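Local coordinates for flavin reductase domain protein (Arthrobacter sp., PDB 2QCK), which probably binds FMN and reduces flavin as a member of the flavin reductase-like family, at residues I26-Y31 with P109-V114; Y36-T41 with S61-A66; P50-F55 with V135-E140. One frame throughout, in Å; residues are numbered along the deposited sequence. Where two conformers were deposited one is given.

The three contacts illustrate how one antiparallel sheet can gather a hairpin, a helix and a partner strand around a shared core. Interactions 1 and 2, whose centres lie about 11 Å apart, meet through neighbouring strands: Val29 O is 2.7 Å from Tyr36 N, a probable hydrogen bond. Interaction 3 lies farther along the same sheet, its centre about 15 Å from that of interaction 1 and about 17 Å from that of interaction 2. Aromatic and aliphatic side chains close the gap, with Phe38 CZ 3.8 Å from Phe55 CE2 and Ile27 CD1 3.9 Å from Phe55 CE1. A phosphate ion, probably from the crystallisation liquor, meets Trp64 of interaction 2.

Interaction 1: I26-Y31 with P109-V114; sequences IITVNY and PILKDV
Thr28 and Leu111 run alongside one another in opposing senses, whereas Ile26 meets Leu111 at about a right angle, and these two attitudes set the shape of the contact between strand 22-31 and strand 109-111. The first strand belongs to the large antiparallel sheet, the second to a two-stranded sheet formed with strand 101-103. Their local axes come no closer than 6.8 Å and run roughly antiparallel, at 151°, so the junction is made by side chains meeting side chains and backbone, with no ladder between the strands.

At its centre, Thr28 holds its hydroxyl wedged between N and C of its own backbone (chi1 56°). This turns OG1 toward the second strand, where it donates to Pro109 O over 2.6 Å. The donor lies in the carbonyl plane, with a C=O...donor angle of 153°. The methyl group is thereby sent the other way, anti to the carbonyl carbon, and CG2 rests 4.2 Å from Leu111 CG. Farther back along the strand, the methyl tip of Ile26 meets one branch of Leu111, CD1 to CD1, at 3.7 Å. His76 of strand 72-77 also touches Leu111.

On the other flank, the Pro109 ring lies along the backbone of the first strand, its CD 3.8 Å from Val29 C. The same CD sits 4.1 Å from Asn30 CB. The amide beyond that CB is turned to other partners, ND2 donating to Glu107 O, just ahead of the second segment.

The contact is thus amphiphilic on a small scale: one threonine spends its hydroxyl on a buried proline carbonyl and its methyl on a leucine, so that a single side chain satisfies the polar atom and continues the apolar surface that Ile26 extends.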
ATOM      1  N   ILE A  26      -5.570  -0.918  10.810  1.00 35.42           N
ATOM      2  CA  ILE A  26      -6.836  -0.266  11.143  1.00 32.21           C
ATOM      3  C   ILE A  26      -6.609   1.198  11.519  1.00 34.20           C
ATOM      4  O   ILE A  26      -5.666   1.538  12.292  1.00 33.43           O
ATOM      5  CB  ILE A  26      -7.639  -0.954  12.293  1.00 29.87           C
ATOM      6  CG1 ILE A  26      -8.015  -2.391  11.897  1.00 33.83           C
ATOM      7  CG2 ILE A  26      -8.858  -0.099  12.559  1.00 28.70           C
ATOM      8  CD1 ILE A  26      -8.351  -3.341  13.054  1.00 28.35           C
ATOM      9  N   ILE A  27      -7.445   2.065  10.941  1.00 34.29           N
ATOM     10  CA  ILE A  27      -7.382   3.523  11.176  1.00 30.75           C
ATOM     11  C   ILE A  27      -8.492   3.846  12.136  1.00 30.74           C
ATOM     12  O   ILE A  27      -9.578   3.337  11.968  1.00 29.83           O
ATOM     13  CB  ILE A  27      -7.601   4.320   9.874  1.00 34.11           C
ATOM     14  CG1 ILE A  27      -6.465   4.039   8.909  1.00 25.16           C
ATOM     15  CG2 ILE A  27      -7.726   5.872  10.146  1.00 35.35           C
ATOM     16  CD1 ILE A  27      -5.196   4.797   9.221  1.00 31.10           C
ATOM     17  N   THR A  28      -8.203   4.691  13.119  1.00 29.71           N
ATOM     18  CA  THR A  28      -9.221   5.099  14.126  1.00 29.48           C
ATOM     19  C   THR A  28      -9.271   6.625  14.161  1.00 30.34           C
ATOM     20  O   THR A  28      -8.279   7.279  13.880  1.00 32.80           O
ATOM     21  CB  THR A  28      -8.886   4.568  15.481  1.00 27.58           C
ATOM     22  OG1 THR A  28      -7.538   5.016  15.846  1.00 27.71           O
ATOM     23  CG2 THR A  28      -9.046   3.030  15.462  1.00 30.40           C
ATOM     24  N   VAL A  29     -10.454   7.197  14.397  1.00 31.23           N
ATOM     25  CA  VAL A  29     -10.579   8.626  14.531  1.00 25.58           C
ATOM     26  C   VAL A  29     -11.698   8.876  15.508  1.00 30.15           C
ATOM     27  O   VAL A  29     -12.645   8.093  15.588  1.00 31.56           O
ATOM     28  CB  VAL A  29     -10.839   9.303  13.201  1.00 29.63           C
ATOM     29  CG1 VAL A  29     -12.057   8.725  12.508  1.00 31.52           C
ATOM     30  CG2 VAL A  29     -10.939  10.826  13.376  1.00 29.77           C
ATOM     31  N   ASN A  30     -11.536   9.925  16.285  1.00 29.02           N
ATOM     32  CA  ASN A  30     -12.559  10.386  17.250  1.00 30.86           C
ATOM     33  C   ASN A  30     -13.215  11.663  16.723  1.00 32.20           C
ATOM     34  O   ASN A  30     -12.648  12.782  16.800  1.00 31.55           O
ATOM     35  CB  ASN A  30     -11.858  10.623  18.588  1.00 30.15           C
ATOM     36  CG  ASN A  30     -12.824  10.919  19.718  1.00 37.84           C
ATOM     37  OD1 ASN A  30     -14.005  11.217  19.510  1.00 43.12           O
ATOM     38  ND2 ASN A  30     -12.314  10.834  20.933  1.00 32.38           N
ATOM     39  N   TYR A  31     -14.411  11.493  16.183  1.00 35.25           N
ATOM     40  CA  TYR A  31     -15.147  12.576  15.586  1.00 35.50           C
ATOM     41  C   TYR A  31     -16.057  13.199  16.631  1.00 38.13           C
ATOM     42  O   TYR A  31     -17.154  12.714  16.896  1.00 38.90           O
ATOM     43  CB  TYR A  31     -15.971  12.046  14.430  1.00 37.88           C
ATOM     44  CG  TYR A  31     -16.632  13.080  13.565  1.00 37.97           C
ATOM     45  CD1 TYR A  31     -16.150  14.389  13.472  1.00 41.88           C
ATOM     46  CD2 TYR A  31     -17.726  12.725  12.797  1.00 39.25           C
ATOM     47  CE1 TYR A  31     -16.784  15.314  12.664  1.00 43.55           C
ATOM     48  CE2 TYR A  31     -18.342  13.618  11.978  1.00 43.87           C
ATOM     49  CZ  TYR A  31     -17.884  14.913  11.903  1.00 44.25           C
ATOM     50  OH  TYR A  31     -18.549  15.786  11.062  1.00 48.58           O
ATOM     51  N   PRO A 109      -8.784   6.896  19.404  1.00 32.71           N
ATOM     52  CA  PRO A 109      -9.063   5.549  19.890  1.00 29.31           C
ATOM     53  C   PRO A 109      -7.928   4.592  19.548  1.00 29.51           C
ATOM     54  O   PRO A 109      -7.555   4.423  18.370  1.00 30.97           O
ATOM     55  CB  PRO A 109     -10.347   5.166  19.144  1.00 29.83           C
ATOM     56  CG  PRO A 109     -10.849   6.414  18.510  1.00 26.07           C
ATOM     57  CD  PRO A 109      -9.628   7.212  18.241  1.00 27.80           C
ATOM     58  N   ILE A 110      -7.371   4.002  20.594  1.00 30.92           N
ATOM     59  CA  ILE A 110      -6.292   3.039  20.523  1.00 32.13           C
ATOM     60  C   ILE A 110      -6.809   1.613  20.811  1.00 32.49           C
ATOM     61  O   ILE A 110      -7.383   1.326  21.880  1.00 35.12           O
ATOM     62  CB  ILE A 110      -5.076   3.425  21.442  1.00 32.90           C
ATOM     63  CG1 ILE A 110      -4.551   4.820  21.083  1.00 33.84           C
ATOM     64  CG2 ILE A 110      -3.940   2.387  21.267  1.00 35.44           C
ATOM     65  CD1 ILE A 110      -3.911   4.918  19.684  1.00 37.46           C
ATOM     66  N   LEU A 111      -6.601   0.739  19.826  1.00 31.96           N
ATOM     67  CA  LEU A 111      -6.983  -0.640  19.884  1.00 31.29           C
ATOM     68  C   LEU A 111      -5.910  -1.418  20.591  1.00 33.94           C
ATOM     69  O   LEU A 111      -4.738  -1.291  20.271  1.00 34.80           O
ATOM     70  CB  LEU A 111      -7.132  -1.221  18.480  1.00 33.13           C
ATOM     71  CG  LEU A 111      -8.021  -0.498  17.477  1.00 35.77           C
ATOM     72  CD1 LEU A 111      -8.043  -1.292  16.146  1.00 32.54           C
ATOM     73  CD2 LEU A 111      -9.399  -0.283  18.075  1.00 36.71           C
ATOM     74  N   LYS A 112      -6.348  -2.244  21.538  1.00 35.70           N
ATOM     75  CA  LYS A 112      -5.490  -3.111  22.346  1.00 35.56           C
ATOM     76  C   LYS A 112      -4.911  -4.265  21.561  1.00 35.16           C
ATOM     77  O   LYS A 112      -5.499  -4.721  20.569  1.00 30.87           O
ATOM     78  CB  LYS A 112      -6.320  -3.704  23.473  1.00 37.57           C
ATOM     79  CG  LYS A 112      -6.993  -2.675  24.370  1.00 36.37           C
ATOM     80  CD  LYS A 112      -7.883  -3.359  25.408  1.00 39.54           C
ATOM     81  CE  LYS A 112      -8.337  -2.361  26.467  1.00 40.50           C
ATOM     82  NZ  LYS A 112      -9.473  -2.842  27.325  1.00 42.04           N
ATOM     83  N   ASP A 113      -3.759  -4.743  22.007  1.00 36.16           N
ATOM     84  CA  ASP A 113      -3.230  -6.050  21.585  1.00 35.76           C
ATOM     85  C   ASP A 113      -2.857  -6.123  20.127  1.00 33.28           C
ATOM     86  O   ASP A 113      -2.961  -7.182  19.535  1.00 35.47           O
ATOM     87  CB  ASP A 113      -4.238  -7.176  21.872  1.00 37.04           C
ATOM     88  CG  ASP A 113      -4.509  -7.384  23.349  1.00 39.48           C
ATOM     89  OD1 ASP A 113      -3.547  -7.347  24.145  1.00 50.63           O
ATOM     90  OD2 ASP A 113      -5.690  -7.595  23.695  1.00 48.95           O
ATOM     91  N   VAL A 114      -2.423  -5.021  19.536  1.00 35.92           N
ATOM     92  CA  VAL A 114      -2.045  -4.994  18.101  1.00 31.19           C
ATOM     93  C   VAL A 114      -0.518  -5.060  18.019  1.00 32.55           C
ATOM     94  O   VAL A 114       0.163  -5.009  19.061  1.00 30.66           O
ATOM     95  CB  VAL A 114      -2.607  -3.751  17.329  1.00 31.23           C
ATOM     96  CG1 VAL A 114      -4.132  -3.759  17.303  1.00 34.60           C
ATOM     97  CG2 VAL A 114      -2.106  -2.461  17.893  1.00 33.38           C
TER

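Interaction 2: Y36-T41 with S61-A66; sequences YGFTAT and SSSWPA. With PO4 (phosphate ion), chain B.
The entrance to helix 64-69, a type I beta turn running from Ser61 to Trp64, is laid against strand 34-40. The turn is closed by Trp64 N donating to the Ser61 carbonyl. A capping bond from Ser63 N to Ser61 OG, 2.9 Å long, reinforces it.

Ser63 is the residue pressed most deeply into the contact. Its OG, anti to the carbonyl carbon (chi1 -59°), reaches the edge of the Tyr36 ring, near the ring plane. Ser63 CB lies 3.5 Å from Phe38 CD1, on a ring that also packs on Met57 and Phe55 of strand 51-58. One turn further, the Ala66 methyl sits over a face of Tyr36 in a CH-pi contact, its CB 4.3 Å from the ring centroid and 27° off the normal. Ser62 O approaches the same ring obliquely, 3.6 Å from CE2.

Trp64 points away from the strand, and its NE1 makes a weak hydrogen bond of 2.8 Å to O3 of a phosphate ion, probably taken up from the crystallisation liquor. The arrangement is that of a capped helix start packed against a sheet strand, its small serine and alanine side chains fitted against aromatic rings.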
ATOM      1  N   TYR A  36     -14.641   6.324  15.501  1.00 33.34           N
ATOM      2  CA  TYR A  36     -14.827   5.703  14.208  1.00 29.08           C
ATOM      3  C   TYR A  36     -13.539   4.999  13.873  1.00 31.80           C
ATOM      4  O   TYR A  36     -12.482   5.404  14.341  1.00 32.77           O
ATOM      5  CB  TYR A  36     -15.072   6.750  13.149  1.00 33.64           C
ATOM      6  CG  TYR A  36     -16.420   7.373  13.210  1.00 33.68           C
ATOM      7  CD1 TYR A  36     -16.693   8.356  14.120  1.00 32.11           C
ATOM      8  CD2 TYR A  36     -17.412   6.980  12.349  1.00 41.17           C
ATOM      9  CE1 TYR A  36     -17.924   8.943  14.190  1.00 37.09           C
ATOM     10  CE2 TYR A  36     -18.637   7.556  12.395  1.00 42.45           C
ATOM     11  CZ  TYR A  36     -18.896   8.530  13.323  1.00 42.85           C
ATOM     12  OH  TYR A  36     -20.147   9.105  13.369  1.00 44.80           O
ATOM     13  N   GLY A  37     -13.607   3.972  13.027  1.00 30.67           N
ATOM     14  CA  GLY A  37     -12.380   3.308  12.580  1.00 32.05           C
ATOM     15  C   GLY A  37     -12.678   2.315  11.498  1.00 32.36           C
ATOM     16  O   GLY A  37     -13.811   1.915  11.322  1.00 34.49           O
ATOM     17  N   PHE A  38     -11.660   1.905  10.758  1.00 34.60           N
ATOM     18  CA  PHE A  38     -11.923   1.024   9.647  1.00 33.17           C
ATOM     19  C   PHE A  38     -10.650   0.275   9.243  1.00 33.43           C
ATOM     20  O   PHE A  38      -9.550   0.778   9.398  1.00 30.50           O
ATOM     21  CB  PHE A  38     -12.519   1.843   8.488  1.00 37.75           C
ATOM     22  CG  PHE A  38     -11.691   3.027   8.102  1.00 39.79           C
ATOM     23  CD1 PHE A  38     -11.795   4.247   8.801  1.00 36.72           C
ATOM     24  CD2 PHE A  38     -10.759   2.925   7.094  1.00 36.57           C
ATOM     25  CE1 PHE A  38     -11.009   5.345   8.471  1.00 37.58           C
ATOM     26  CE2 PHE A  38      -9.957   4.009   6.770  1.00 37.39           C
ATOM     27  CZ  PHE A  38     -10.117   5.237   7.459  1.00 38.25           C
ATOM     28  N   THR A  39     -10.821  -0.954   8.778  1.00 29.61           N
ATOM     29  CA  THR A  39      -9.730  -1.779   8.292  1.00 32.23           C
ATOM     30  C   THR A  39      -9.313  -1.178   6.976  1.00 28.79           C
ATOM     31  O   THR A  39     -10.152  -0.752   6.219  1.00 31.11           O
ATOM     32  CB  THR A  39     -10.216  -3.267   8.152  1.00 33.29           C
ATOM     33  OG1 THR A  39     -10.521  -3.742   9.453  1.00 32.83           O
ATOM     34  CG2 THR A  39      -9.180  -4.249   7.515  1.00 28.94           C
ATOM     35  N   ALA A  40      -8.018  -1.239   6.668  1.00 32.48           N
ATOM     36  CA  ALA A  40      -7.450  -0.623   5.500  1.00 30.98           C
ATOM     37  C   ALA A  40      -6.298  -1.479   4.970  1.00 33.45           C
ATOM     38  O   ALA A  40      -5.511  -2.030   5.719  1.00 32.11           O
ATOM     39  CB  ALA A  40      -6.924   0.760   5.836  1.00 32.17           C
ATOM     40  N   THR A  41      -6.253  -1.636   3.666  1.00 33.52           N
ATOM     41  CA  THR A  41      -5.123  -2.304   3.015  1.00 34.32           C
ATOM     42  C   THR A  41      -4.205  -1.355   2.232  1.00 35.97           C
ATOM     43  O   THR A  41      -3.275  -1.818   1.561  1.00 33.18           O
ATOM     44  CB  THR A  41      -5.636  -3.396   2.064  1.00 37.60           C
ATOM     45  OG1 THR A  41      -6.708  -2.869   1.276  1.00 38.16           O
ATOM     46  CG2 THR A  41      -6.177  -4.605   2.856  1.00 31.65           C
ATOM     47  N   SER A  61     -17.372   5.904   2.683  1.00 33.01           N
ATOM     48  CA  SER A  61     -17.148   5.207   3.931  1.00 34.35           C
ATOM     49  C   SER A  61     -17.942   5.865   5.037  1.00 34.90           C
ATOM     50  O   SER A  61     -18.067   7.071   5.078  1.00 37.61           O
ATOM     51  CB  SER A  61     -15.675   5.275   4.341  1.00 36.43           C
ATOM     52  OG  SER A  61     -15.535   4.844   5.663  1.00 41.84           O
ATOM     53  N   SER A  62     -18.443   5.072   5.963  1.00 35.02           N
ATOM     54  CA  SER A  62     -19.118   5.601   7.160  1.00 32.24           C
ATOM     55  C   SER A  62     -18.148   6.451   7.989  1.00 33.68           C
ATOM     56  O   SER A  62     -18.545   7.219   8.846  1.00 37.48           O
ATOM     57  CB  SER A  62     -19.667   4.426   7.998  1.00 33.33           C
ATOM     58  OG  SER A  62     -18.616   3.565   8.387  1.00 41.86           O
ATOM     59  N   SER A  63     -16.863   6.320   7.738  1.00 35.99           N
ATOM     60  CA  SER A  63     -15.883   7.088   8.473  1.00 35.95           C
ATOM     61  C   SER A  63     -15.373   8.314   7.707  1.00 36.45           C
ATOM     62  O   SER A  63     -14.469   9.002   8.201  1.00 33.93           O
ATOM     63  CB  SER A  63     -14.683   6.196   8.788  1.00 36.92           C
ATOM     64  OG  SER A  63     -15.088   5.080   9.555  1.00 35.53           O
ATOM     65  N   TRP A  64     -15.887   8.598   6.515  1.00 35.14           N
ATOM     66  CA  TRP A  64     -15.331   9.734   5.734  1.00 35.14           C
ATOM     67  C   TRP A  64     -15.548  11.103   6.440  1.00 33.46           C
ATOM     68  O   TRP A  64     -14.611  11.907   6.549  1.00 36.08           O
ATOM     69  CB  TRP A  64     -15.859   9.741   4.286  1.00 37.41           C
ATOM     70  CG  TRP A  64     -15.522  11.012   3.597  1.00 36.14           C
ATOM     71  CD1 TRP A  64     -16.373  12.042   3.293  1.00 34.50           C
ATOM     72  CD2 TRP A  64     -14.209  11.457   3.249  1.00 38.24           C
ATOM     73  NE1 TRP A  64     -15.671  13.081   2.713  1.00 32.94           N
ATOM     74  CE2 TRP A  64     -14.340  12.753   2.676  1.00 32.06           C
ATOM     75  CE3 TRP A  64     -12.945  10.871   3.311  1.00 38.03           C
ATOM     76  CZ2 TRP A  64     -13.266  13.461   2.205  1.00 34.64           C
ATOM     77  CZ3 TRP A  64     -11.870  11.603   2.854  1.00 34.67           C
ATOM     78  CH2 TRP A  64     -12.040  12.880   2.304  1.00 37.66           C
ATOM     79  N   PRO A  65     -16.757  11.367   6.935  1.00 34.91           N
ATOM     80  CA  PRO A  65     -16.961  12.612   7.600  1.00 32.33           C
ATOM     81  C   PRO A  65     -16.044  12.791   8.792  1.00 32.92           C
ATOM     82  O   PRO A  65     -15.614  13.905   9.029  1.00 34.08           O
ATOM     83  CB  PRO A  65     -18.434  12.552   8.017  1.00 33.30           C
ATOM     84  CG  PRO A  65     -19.044  11.684   6.992  1.00 39.07           C
ATOM     85  CD  PRO A  65     -18.013  10.606   6.854  1.00 34.21           C
ATOM     86  N   ALA A  66     -15.743  11.718   9.528  1.00 30.66           N
ATOM     87  CA  ALA A  66     -14.815  11.796  10.681  1.00 30.39           C
ATOM     88  C   ALA A  66     -13.443  12.218  10.183  1.00 31.34           C
ATOM     89  O   ALA A  66     -12.817  13.141  10.727  1.00 34.19           O
ATOM     90  CB  ALA A  66     -14.706  10.456  11.416  1.00 30.78           C
TER
HETATM   91  P   PO4 B 167     -16.305  16.748   2.529  0.50 40.39           P
HETATM   92  O1  PO4 B 167     -15.431  17.677   3.337  0.50 31.76           O
HETATM   93  O2  PO4 B 167     -15.585  16.311   1.265  0.50 46.70           O
HETATM   94  O3  PO4 B 167     -16.593  15.598   3.453  0.50 46.34           O
HETATM   95  O4  PO4 B 167     -17.625  17.384   2.137  0.50 44.65           O

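Interaction 3: P50-F55 with V135-E140; sequences PPRFTF and VVEVVE
An antiparallel ladder joins strand 51-58 to strand 131-143 within the main sheet of the domain, and the strands cross with a marked twist, their local axes 139° apart. Phe53 and Val136 form a hydrogen-bonded pair, flanked by the non-hydrogen-bonded pairs Arg52 with Glu137 and Thr54 with Val135. Val136 N reaches Phe53 O at 3.0 Å, nearly along the C=O axis, and Phe53 N donates back to Val136 O. Beyond them the straightest bond runs from Val138 N to Pro51 O over 2.9 Å, although the donor stands above the carbonyl plane.

On the face bearing Phe53 and Val136 the two side chains run alongside each other in the same sense. Phe53 CG is wedged between N and C of its own backbone (chi1 65°), which brings the ring over its partner: Val136 CB stands 3.9 Å from the ring centroid, offset toward the rim, in a CH-pi contact. Val138 CG2 comes to the ring edge, in plane, 3.7 Å from CD1. An alanine at Phe53 would remove the ring and would probably leave Val136 and Val138 without their shared apolar partner.

Arg52 and Glu137 occupy the other face. Their long salt bridge, NH1 to OE1 at 3.5 Å, meets the guanidinium edge with the carboxylate plane turned by 67°. The stronger partner of Arg52 is Glu129 of the second subunit, which takes NH2, so the arginine probably shares its charge between chains. The Glu137 carboxylate also lies against Pro50, OE2 3.7 Å from CB.

Such a twisted ladder, with aromatic and valine side chains on one face and residues of strand 51-58 also meeting the second subunit, is in keeping with the dimeric FMN-binding split barrel of this family.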
ATOM      1  N   PRO A  50      10.003  14.583   8.011  1.00 41.41           N
ATOM      2  CA  PRO A  50       9.269  14.006   9.104  1.00 39.78           C
ATOM      3  C   PRO A  50       8.636  12.691   8.639  1.00 39.57           C
ATOM      4  O   PRO A  50       8.549  12.424   7.418  1.00 39.44           O
ATOM      5  CB  PRO A  50       8.195  15.049   9.378  1.00 40.98           C
ATOM      6  CG  PRO A  50       7.981  15.688   8.026  1.00 37.37           C
ATOM      7  CD  PRO A  50       9.366  15.823   7.529  1.00 42.90           C
ATOM      8  N   PRO A  51       8.242  11.860   9.602  1.00 38.01           N
ATOM      9  CA  PRO A  51       7.575  10.624   9.339  1.00 37.00           C
ATOM     10  C   PRO A  51       6.169  10.856   8.860  1.00 36.11           C
ATOM     11  O   PRO A  51       5.394  11.532   9.541  1.00 38.97           O
ATOM     12  CB  PRO A  51       7.582   9.927  10.701  1.00 38.24           C
ATOM     13  CG  PRO A  51       7.750  10.991  11.707  1.00 40.36           C
ATOM     14  CD  PRO A  51       8.507  12.073  11.045  1.00 40.81           C
ATOM     15  N   ARG A  52       5.850  10.275   7.709  1.00 34.29           N
ATOM     16  CA  ARG A  52       4.500  10.346   7.155  0.50 34.72           C
ATOM     17  C   ARG A  52       4.072   9.031   6.526  1.00 32.57           C
ATOM     18  O   ARG A  52       4.884   8.277   6.045  1.00 33.40           O
ATOM     19  CB  ARG A  52       4.389  11.408   6.060  0.50 34.33           C
ATOM     20  CG  ARG A  52       5.007  12.766   6.320  0.50 32.01           C
ATOM     21  CD  ARG A  52       4.565  13.709   5.218  0.50 37.52           C
ATOM     22  NE  ARG A  52       5.642  14.543   4.688  0.50 38.46           N
ATOM     23  CZ  ARG A  52       6.025  15.698   5.210  0.50 43.62           C
ATOM     24  NH1 ARG A  52       5.440  16.180   6.298  0.50 48.91           N
ATOM     25  NH2 ARG A  52       7.002  16.379   4.644  0.50 46.00           N
ATOM     26  N   PHE A  53       2.764   8.805   6.493  1.00 33.48           N
ATOM     27  CA  PHE A  53       2.197   7.688   5.778  1.00 34.82           C
ATOM     28  C   PHE A  53       0.980   8.183   5.028  1.00 34.19           C
ATOM     29  O   PHE A  53       0.487   9.259   5.301  1.00 34.98           O
ATOM     30  CB  PHE A  53       1.817   6.479   6.682  1.00 35.05           C
ATOM     31  CG  PHE A  53       0.717   6.739   7.691  1.00 35.03           C
ATOM     32  CD1 PHE A  53       1.014   7.194   8.953  1.00 33.48           C
ATOM     33  CD2 PHE A  53      -0.601   6.399   7.415  1.00 29.44           C
ATOM     34  CE1 PHE A  53       0.029   7.392   9.891  1.00 38.06           C
ATOM     35  CE2 PHE A  53      -1.590   6.626   8.355  1.00 39.97           C
ATOM     36  CZ  PHE A  53      -1.265   7.105   9.580  1.00 37.42           C
ATOM     37  N   THR A  54       0.544   7.375   4.072  1.00 34.81           N
ATOM     38  CA  THR A  54      -0.631   7.660   3.259  1.00 34.23           C
ATOM     39  C   THR A  54      -1.580   6.476   3.287  1.00 35.81           C
ATOM     40  O   THR A  54      -1.144   5.355   3.497  1.00 33.39           O
ATOM     41  CB  THR A  54      -0.198   7.887   1.806  1.00 38.05           C
ATOM     42  OG1 THR A  54       0.604   6.785   1.388  1.00 34.27           O
ATOM     43  CG2 THR A  54       0.615   9.139   1.679  1.00 30.80           C
ATOM     44  N   PHE A  55      -2.874   6.733   3.090  1.00 34.03           N
ATOM     45  CA  PHE A  55      -3.822   5.694   2.725  1.00 33.83           C
ATOM     46  C   PHE A  55      -4.914   6.293   1.835  1.00 33.96           C
ATOM     47  O   PHE A  55      -5.043   7.529   1.714  1.00 35.12           O
ATOM     48  CB  PHE A  55      -4.414   5.035   3.992  1.00 35.96           C
ATOM     49  CG  PHE A  55      -5.209   5.968   4.851  1.00 28.75           C
ATOM     50  CD1 PHE A  55      -4.578   6.810   5.752  1.00 34.98           C
ATOM     51  CD2 PHE A  55      -6.617   6.040   4.749  1.00 32.50           C
ATOM     52  CE1 PHE A  55      -5.325   7.656   6.561  1.00 39.10           C
ATOM     53  CE2 PHE A  55      -7.328   6.918   5.529  1.00 29.14           C
ATOM     54  CZ  PHE A  55      -6.686   7.729   6.423  1.00 32.10           C
ATOM     55  N   VAL A 135      -2.977  12.038   3.610  1.00 33.90           N
ATOM     56  CA  VAL A 135      -1.568  12.180   4.009  1.00 33.83           C
ATOM     57  C   VAL A 135      -1.483  12.553   5.482  1.00 33.83           C
ATOM     58  O   VAL A 135      -2.115  13.503   5.909  1.00 30.36           O
ATOM     59  CB  VAL A 135      -0.852  13.306   3.210  1.00 35.50           C
ATOM     60  CG1 VAL A 135       0.664  13.441   3.658  1.00 37.58           C
ATOM     61  CG2 VAL A 135      -0.998  13.077   1.730  1.00 32.96           C
ATOM     62  N   VAL A 136      -0.698  11.804   6.256  1.00 34.04           N
ATOM     63  CA  VAL A 136      -0.698  11.931   7.724  1.00 32.31           C
ATOM     64  C   VAL A 136       0.742  12.099   8.168  1.00 31.28           C
ATOM     65  O   VAL A 136       1.594  11.357   7.703  1.00 34.51           O
ATOM     66  CB  VAL A 136      -1.231  10.669   8.305  1.00 31.73           C
ATOM     67  CG1 VAL A 136      -1.384  10.787   9.775  1.00 30.10           C
ATOM     68  CG2 VAL A 136      -2.591  10.321   7.614  1.00 23.49           C
ATOM     69  N   GLU A 137       0.996  13.049   9.053  1.00 34.54           N
ATOM     70  CA  GLU A 137       2.306  13.183   9.686  1.00 33.62           C
ATOM     71  C   GLU A 137       2.247  12.580  11.094  1.00 34.43           C
ATOM     72  O   GLU A 137       1.390  12.957  11.907  1.00 34.66           O
ATOM     73  CB  GLU A 137       2.712  14.661   9.789  1.00 36.23           C
ATOM     74  CG  GLU A 137       4.135  14.826  10.387  1.00 36.04           C
ATOM     75  CD  GLU A 137       4.663  16.253  10.421  1.00 36.67           C
ATOM     76  OE1 GLU A 137       4.398  17.026   9.487  1.00 52.67           O
ATOM     77  OE2 GLU A 137       5.423  16.582  11.349  1.00 48.02           O
ATOM     78  N   VAL A 138       3.212  11.717  11.403  1.00 34.42           N
ATOM     79  CA  VAL A 138       3.181  10.901  12.598  1.00 33.58           C
ATOM     80  C   VAL A 138       3.754  11.733  13.734  1.00 33.11           C
ATOM     81  O   VAL A 138       4.778  12.348  13.573  1.00 31.24           O
ATOM     82  CB  VAL A 138       3.993   9.601  12.392  1.00 32.41           C
ATOM     83  CG1 VAL A 138       4.167   8.819  13.677  1.00 28.84           C
ATOM     84  CG2 VAL A 138       3.316   8.745  11.365  1.00 31.62           C
ATOM     85  N   VAL A 139       3.043  11.785  14.850  1.00 33.71           N
ATOM     86  CA  VAL A 139       3.483  12.558  16.018  1.00 33.54           C
ATOM     87  C   VAL A 139       3.736  11.697  17.253  1.00 37.47           C
ATOM     88  O   VAL A 139       4.354  12.163  18.234  1.00 35.67           O
ATOM     89  CB  VAL A 139       2.488  13.689  16.369  1.00 33.88           C
ATOM     90  CG1 VAL A 139       2.453  14.711  15.248  1.00 32.27           C
ATOM     91  CG2 VAL A 139       1.071  13.138  16.675  1.00 28.60           C
ATOM     92  N   GLU A 140       3.304  10.446  17.230  1.00 38.46           N
ATOM     93  CA  GLU A 140       3.436   9.591  18.410  1.00 39.05           C
ATOM     94  C   GLU A 140       3.293   8.150  17.974  1.00 37.05           C
ATOM     95  O   GLU A 140       2.762   7.876  16.898  1.00 38.63           O
ATOM     96  CB  GLU A 140       2.356   9.966  19.459  1.00 40.10           C
ATOM     97  CG  GLU A 140       2.528   9.339  20.842  1.00 46.17           C
ATOM     98  CD  GLU A 140       3.860   9.705  21.448  1.00 65.35           C
ATOM     99  OE1 GLU A 140       3.935  10.817  22.034  1.00 74.98           O
ATOM    100  OE2 GLU A 140       4.826   8.896  21.313  1.00 66.89           O
TER